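Local coordinates for E3 SUMO-protein ligase SIZ2 (Saccharomyces cerevisiae, PDB 6U75) that acts as an E3 ligase of the PIAS family that promotes attachment of SUMO to proteins, possibly including septins, and can bind double-stranded DNA, at residues T85-N90 and T107-V112; T30-K35 and Y130-F135. One frame throughout, in Å; residues are numbered along the deposited sequence.

Contact 1 (T85-N90 and T107-V112); sequences TKLEDN and TPYLKV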
loop_
_atom_site.group_PDB
_atom_site.type_symbol
_atom_site.label_atom_id
_atom_site.label_comp_id
_atom_site.label_asym_id
_atom_site.label_seq_id
_atom_site.Cartn_x
_atom_site.Cartn_y
_atom_site.Cartn_z
ATOM N N THR A 85 -18.972 18.034 4.210
ATOM C CA THR A 85 -19.123 16.588 4.141
ATOM C C THR A 85 -17.979 15.912 4.885
ATOM O O THR A 85 -16.806 16.176 4.606
ATOM C CB THR A 85 -19.151 16.123 2.684
ATOM O OG1 THR A 85 -20.296 16.675 2.022
ATOM C CG2 THR A 85 -19.201 14.603 2.601
ATOM N N LYS A 86 -18.323 15.044 5.834
ATOM C CA LYS A 86 -17.307 14.278 6.538
ATOM C C LYS A 86 -16.652 13.281 5.591
ATOM O O LYS A 86 -17.293 12.726 4.695
ATOM C CB LYS A 86 -17.915 13.541 7.732
ATOM C CG LYS A 86 -16.919 12.674 8.498
ATOM C CD LYS A 86 -17.579 11.922 9.645
ATOM C CE LYS A 86 -16.613 10.929 10.277
ATOM N NZ LYS A 86 -17.259 10.084 11.320
ATOM N N LEU A 87 -15.358 13.058 5.798
ATOM C CA LEU A 87 -14.600 12.098 5.006
ATOM C C LEU A 87 -14.615 10.749 5.715
ATOM O O LEU A 87 -14.062 10.610 6.812
ATOM C CB LEU A 87 -13.167 12.579 4.794
ATOM C CG LEU A 87 -13.009 13.878 4.003
ATOM C CD1 LEU A 87 -11.548 14.287 3.943
ATOM C CD2 LEU A 87 -13.582 13.733 2.601
ATOM N N GLU A 88 -15.245 9.760 5.085
ATOM C CA GLU A 88 -15.302 8.411 5.633
ATOM C C GLU A 88 -14.031 7.614 5.372
ATOM O O GLU A 88 -13.948 6.456 5.798
ATOM C CB GLU A 88 -16.504 7.660 5.052
ATOM C CG GLU A 88 -17.856 8.288 5.368
ATOM C CD GLU A 88 -18.164 8.308 6.856
ATOM O OE1 GLU A 88 -18.934 9.190 7.292
ATOM O OE2 GLU A 88 -17.637 7.444 7.588
ATOM N N ASP A 89 -13.047 8.196 4.689
ATOM C CA ASP A 89 -11.820 7.475 4.384
ATOM C C ASP A 89 -11.180 6.938 5.658
ATOM O O ASP A 89 -11.203 7.586 6.708
ATOM C CB ASP A 89 -10.832 8.388 3.653
ATOM C CG ASP A 89 -11.341 8.838 2.294
ATOM O OD1 ASP A 89 -12.248 9.695 2.249
ATOM O OD2 ASP A 89 -10.830 8.340 1.268
ATOM N N ASN A 90 -10.612 5.735 5.560
ATOM C CA ASN A 90 -9.805 5.161 6.635
ATOM C C ASN A 90 -8.407 5.781 6.561
ATOM O O ASN A 90 -7.422 5.156 6.162
ATOM C CB ASN A 90 -9.764 3.644 6.519
ATOM C CG ASN A 90 -8.990 2.991 7.648
ATOM O OD1 ASN A 90 -7.775 2.814 7.560
ATOM N ND2 ASN A 90 -9.693 2.624 8.713
ATOM N N THR A 107 -11.565 14.596 -4.130
ATOM C CA THR A 107 -12.024 14.906 -5.484
ATOM C C THR A 107 -13.532 15.098 -5.577
ATOM O O THR A 107 -13.966 16.126 -6.126
ATOM C CB THR A 107 -11.559 13.805 -6.443
ATOM O OG1 THR A 107 -10.173 13.521 -6.218
ATOM C CG2 THR A 107 -11.753 14.241 -7.890
ATOM N N PRO A 108 -14.376 14.184 -5.086
ATOM C CA PRO A 108 -15.820 14.317 -5.345
ATOM C C PRO A 108 -16.479 15.471 -4.610
ATOM O O PRO A 108 -17.560 15.905 -5.026
ATOM C CB PRO A 108 -16.385 12.968 -4.881
ATOM C CG PRO A 108 -15.428 12.499 -3.852
ATOM C CD PRO A 108 -14.071 12.987 -4.281
ATOM N N TYR A 109 -15.873 15.983 -3.539
ATOM C CA TYR A 109 -16.474 17.034 -2.732
ATOM C C TYR A 109 -15.881 18.408 -3.027
ATOM O O TYR A 109 -16.077 19.343 -2.244
ATOM C CB TYR A 109 -16.325 16.694 -1.249
ATOM C CG TYR A 109 -16.579 15.233 -0.952
ATOM C CD1 TYR A 109 -17.848 14.685 -1.091
ATOM C CD2 TYR A 109 -15.550 14.398 -0.540
ATOM C CE1 TYR A 109 -18.085 13.349 -0.826
ATOM C CE2 TYR A 109 -15.776 13.061 -0.273
ATOM C CZ TYR A 109 -17.045 12.543 -0.418
ATOM O OH TYR A 109 -17.273 11.212 -0.151
ATOM N N LEU A 110 -15.171 18.549 -4.143
ATOM C CA LEU A 110 -14.574 19.823 -4.514
ATOM C C LEU A 110 -15.628 20.778 -5.061
ATOM O O LEU A 110 -16.592 20.369 -5.713
ATOM C CB LEU A 110 -13.482 19.618 -5.566
ATOM C CG LEU A 110 -12.031 19.825 -5.126
ATOM C CD1 LEU A 110 -11.094 19.533 -6.286
ATOM C CD2 LEU A 110 -11.809 21.236 -4.602
ATOM N N LYS A 111 -15.428 22.064 -4.794
ATOM C CA LYS A 111 -16.281 23.118 -5.315
ATOM C C LYS A 111 -15.666 23.717 -6.576
ATOM O O LYS A 111 -14.493 23.507 -6.890
ATOM C CB LYS A 111 -16.503 24.205 -4.257
ATOM C CG LYS A 111 -17.155 23.703 -2.974
ATOM C CD LYS A 111 -18.571 23.187 -3.220
ATOM C CE LYS A 111 -18.825 21.870 -2.498
ATOM N NZ LYS A 111 -19.986 21.138 -3.074
ATOM N N VAL A 112 -16.484 24.470 -7.307
ATOM C CA VAL A 112 -16.047 25.102 -8.550
ATOM C C VAL A 112 -14.839 25.986 -8.259
ATOM O O VAL A 112 -14.625 26.383 -7.105
ATOM C CB VAL A 112 -17.183 25.908 -9.202
ATOM C CG1 VAL A 112 -18.236 24.968 -9.776
ATOM C CG2 VAL A 112 -17.808 26.871 -8.203
HETATM O O HOH W 1 -16.017 10.098 2.460
#
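T85 and Y109 bring the two backbones nearest, with 7.4 Å from CA to CA; here the loop that follows strand 104-105 in the PINIT domain lies against strand 85-86, an outermost strand of the four-stranded antiparallel sheet. The Y109 ring does most of the touching. The T85 methyl CG2 sits over one of its faces in a CH-pi contact, 4.1 Å from the ring centroid and 24° off the normal. In T85 a chi1 of -63° puts OG1 beside the backbone N and swings CG2 anti to that N, out over the ring. On the opposite face lies CG of P108, the residue just before Y109, so the ring is sandwiched between a methyl and a proline. L87 runs alongside the tyrosine in the opposite sense and meets it obliquely, with L87 CD2 3.7 Å from Y109 CE2, while the same leucine also packs on L80 and A104. Replacing Y109 with an alanine would probably leave T85 CG2 and L87 CD2 without their partner and open a gap between strand and loop. The polar end of the contact is bridged by one water, which accepts from E88 N at 2.8 Å and lies 3.1 Å from Y109 OH.

Contact 2 (T30-K35 and Y130-F135); sequences TKMKFK and YSISCF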
loop_
_atom_site.group_PDB
_atom_site.type_symbol
_atom_site.label_atom_id
_atom_site.label_comp_id
_atom_site.label_asym_id
_atom_site.label_seq_id
_atom_site.Cartn_x
_atom_site.Cartn_y
_atom_site.Cartn_z
ATOM N N THR A 30 -8.695 22.650 13.621
ATOM C CA THR A 30 -7.832 23.416 12.730
ATOM C C THR A 30 -8.513 23.569 11.378
ATOM O O THR A 30 -9.030 22.594 10.822
ATOM C CB THR A 30 -6.469 22.740 12.566
ATOM O OG1 THR A 30 -5.782 22.740 13.823
ATOM C CG2 THR A 30 -5.627 23.475 11.533
ATOM N N LYS A 31 -8.504 24.787 10.849
ATOM C CA LYS A 31 -9.196 25.119 9.614
ATOM C C LYS A 31 -8.197 25.467 8.519
ATOM O O LYS A 31 -7.128 26.024 8.784
ATOM C CB LYS A 31 -10.157 26.291 9.831
ATOM C CG LYS A 31 -11.270 25.996 10.821
ATOM C CD LYS A 31 -12.037 27.255 11.189
ATOM C CE LYS A 31 -13.501 26.952 11.463
ATOM N NZ LYS A 31 -14.257 28.170 11.867
ATOM N N MET A 32 -8.558 25.133 7.279
ATOM C CA MET A 32 -7.733 25.444 6.118
ATOM C C MET A 32 -8.628 25.941 4.996
ATOM O O MET A 32 -9.571 25.249 4.600
ATOM C CB MET A 32 -6.946 24.217 5.648
ATOM C CG MET A 32 -6.001 23.635 6.683
ATOM S SD MET A 32 -5.199 22.129 6.097
ATOM C CE MET A 32 -4.462 22.701 4.564
ATOM N N LYS A 33 -8.333 27.129 4.482
ATOM C CA LYS A 33 -8.978 27.644 3.284
ATOM C C LYS A 33 -8.020 27.513 2.109
ATOM O O LYS A 33 -6.833 27.831 2.230
ATOM C CB LYS A 33 -9.384 29.111 3.449
ATOM C CG LYS A 33 -9.811 29.514 4.853
ATOM C CD LYS A 33 -10.516 30.871 4.862
ATOM C CE LYS A 33 -9.619 32.008 4.376
ATOM N NZ LYS A 33 -8.484 32.284 5.299
ATOM N N PHE A 34 -8.532 27.040 0.975
ATOM C CA PHE A 34 -7.734 27.088 -0.243
ATOM C C PHE A 34 -8.639 26.940 -1.456
ATOM O O PHE A 34 -9.754 26.418 -1.369
ATOM C CB PHE A 34 -6.636 26.016 -0.251
ATOM C CG PHE A 34 -7.152 24.608 -0.266
ATOM C CD1 PHE A 34 -7.437 23.972 -1.463
ATOM C CD2 PHE A 34 -7.332 23.911 0.917
ATOM C CE1 PHE A 34 -7.904 22.672 -1.479
ATOM C CE2 PHE A 34 -7.798 22.611 0.908
ATOM C CZ PHE A 34 -8.085 21.990 -0.292
ATOM N N LYS A 35 -8.138 27.426 -2.587
ATOM C CA LYS A 35 -8.813 27.334 -3.870
ATOM C C LYS A 35 -8.042 26.393 -4.783
ATOM O O LYS A 35 -6.827 26.224 -4.645
ATOM C CB LYS A 35 -8.932 28.714 -4.529
ATOM C CG LYS A 35 -9.626 29.752 -3.661
ATOM C CD LYS A 35 -9.482 31.161 -4.223
ATOM C CE LYS A 35 -10.514 31.455 -5.301
ATOM N NZ LYS A 35 -11.894 31.523 -4.746
ATOM N N TYR A 130 2.247 17.901 12.985
ATOM C CA TYR A 130 1.929 17.258 11.719
ATOM C C TYR A 130 2.053 18.252 10.573
ATOM O O TYR A 130 1.868 19.458 10.749
ATOM C CB TYR A 130 0.509 16.667 11.731
ATOM C CG TYR A 130 0.333 15.491 12.667
ATOM C CD1 TYR A 130 -0.044 15.680 13.989
ATOM C CD2 TYR A 130 0.540 14.192 12.226
ATOM C CE1 TYR A 130 -0.205 14.609 14.846
ATOM C CE2 TYR A 130 0.380 13.115 13.075
ATOM C CZ TYR A 130 0.007 13.328 14.384
ATOM O OH TYR A 130 -0.154 12.258 15.233
ATOM N N SER A 131 2.379 17.725 9.398
ATOM C CA SER A 131 2.371 18.475 8.150
ATOM C C SER A 131 1.220 17.972 7.290
ATOM O O SER A 131 1.080 16.760 7.080
ATOM C CB SER A 131 3.695 18.321 7.400
ATOM O OG SER A 131 4.761 18.930 8.105
ATOM N N ILE A 132 0.405 18.903 6.800
ATOM C CA ILE A 132 -0.756 18.617 5.969
ATOM C C ILE A 132 -0.490 19.190 4.586
ATOM O O ILE A 132 -0.159 20.376 4.454
ATOM C CB ILE A 132 -2.037 19.222 6.572
ATOM C CG1 ILE A 132 -2.308 18.643 7.965
ATOM C CG2 ILE A 132 -3.223 18.994 5.648
ATOM C CD1 ILE A 132 -2.696 17.178 7.968
ATOM N N SER A 133 -0.637 18.352 3.561
ATOM C CA SER A 133 -0.390 18.743 2.182
ATOM C C SER A 133 -1.521 18.231 1.304
ATOM O O SER A 133 -2.301 17.366 1.705
ATOM C CB SER A 133 0.951 18.198 1.670
ATOM O OG SER A 133 1.995 18.460 2.590
ATOM N N CYS A 134 -1.599 18.769 0.090
ATOM C CA CYS A 134 -2.578 18.322 -0.892
ATOM C C CYS A 134 -1.896 18.208 -2.243
ATOM O O CYS A 134 -1.169 19.119 -2.651
ATOM C CB CYS A 134 -3.767 19.284 -0.981
ATOM S SG CYS A 134 -4.697 19.455 0.552
ATOM N N PHE A 135 -2.130 17.095 -2.932
ATOM C CA PHE A 135 -1.502 16.851 -4.221
ATOM C C PHE A 135 -2.524 16.299 -5.198
ATOM O O PHE A 135 -3.388 15.506 -4.821
ATOM C CB PHE A 135 -0.342 15.851 -4.116
ATOM C CG PHE A 135 0.859 16.375 -3.385
ATOM C CD1 PHE A 135 0.872 16.441 -2.003
ATOM C CD2 PHE A 135 1.985 16.783 -4.081
ATOM C CE1 PHE A 135 1.980 16.916 -1.330
ATOM C CE2 PHE A 135 3.095 17.257 -3.414
ATOM C CZ PHE A 135 3.092 17.324 -2.038
#
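M32 and I132 face each other between the two sheets of the PINIT beta sandwich, their CA atoms 9.8 Å apart. Strand 28-34 is an outermost strand of the four-stranded antiparallel sheet, strand 130-139 belongs to the other sheet, and the two run in the same direction here. That spacing is too wide for backbone pairing, so side chains fill the interior: M32 and F34, alternate residues of one strand, and I132 and C134 from the other. M32 gives up the most surface. Its chain reaches inward to SD, which lies 3.7 Å from I132 CG2, and then bends at the last torsion (chi3 55°), so that M32 CE also stays near this methyl, 4.1 Å from I132 CG2. On the isoleucine it is the CG2 branch that meets the thioether, the two side chains crossing at a slant. I132 packs in addition on L54 and S56 of strand 50-58, its neighbour in the same sheet, and C134 shares L54 with it. Two residues further along each strand, C134 meets the F34 ring in a sulfur-aromatic contact. C134 SG approaches obliquely, 35° off the normal of the F34 ring and 4.9 Å from its centroid; F34 CZ is the closest ring atom, 4.3 Å from C134 SG.

Overall arrangement
Both contacts belong to the PINIT domain, away from the zinc site of the SP-RING. Their centres are 14 Å apart, and the nearest atoms come to about 5 Å without touching. Along the chain they are nested: 30-35 comes first, then 85-90 and 107-112, and 130-135 closes the loop around them. The four-stranded sheet is common to both, since strands 28-34 and 85-86 are its outermost members, with 117-123 and 79-82 between them. Contact 2 closes the buried core between that sheet and the five-stranded one, whereas contact 1 packs a connecting loop at the sheet's other margin, only partly buried; both are thus structural packing within the PINIT domain.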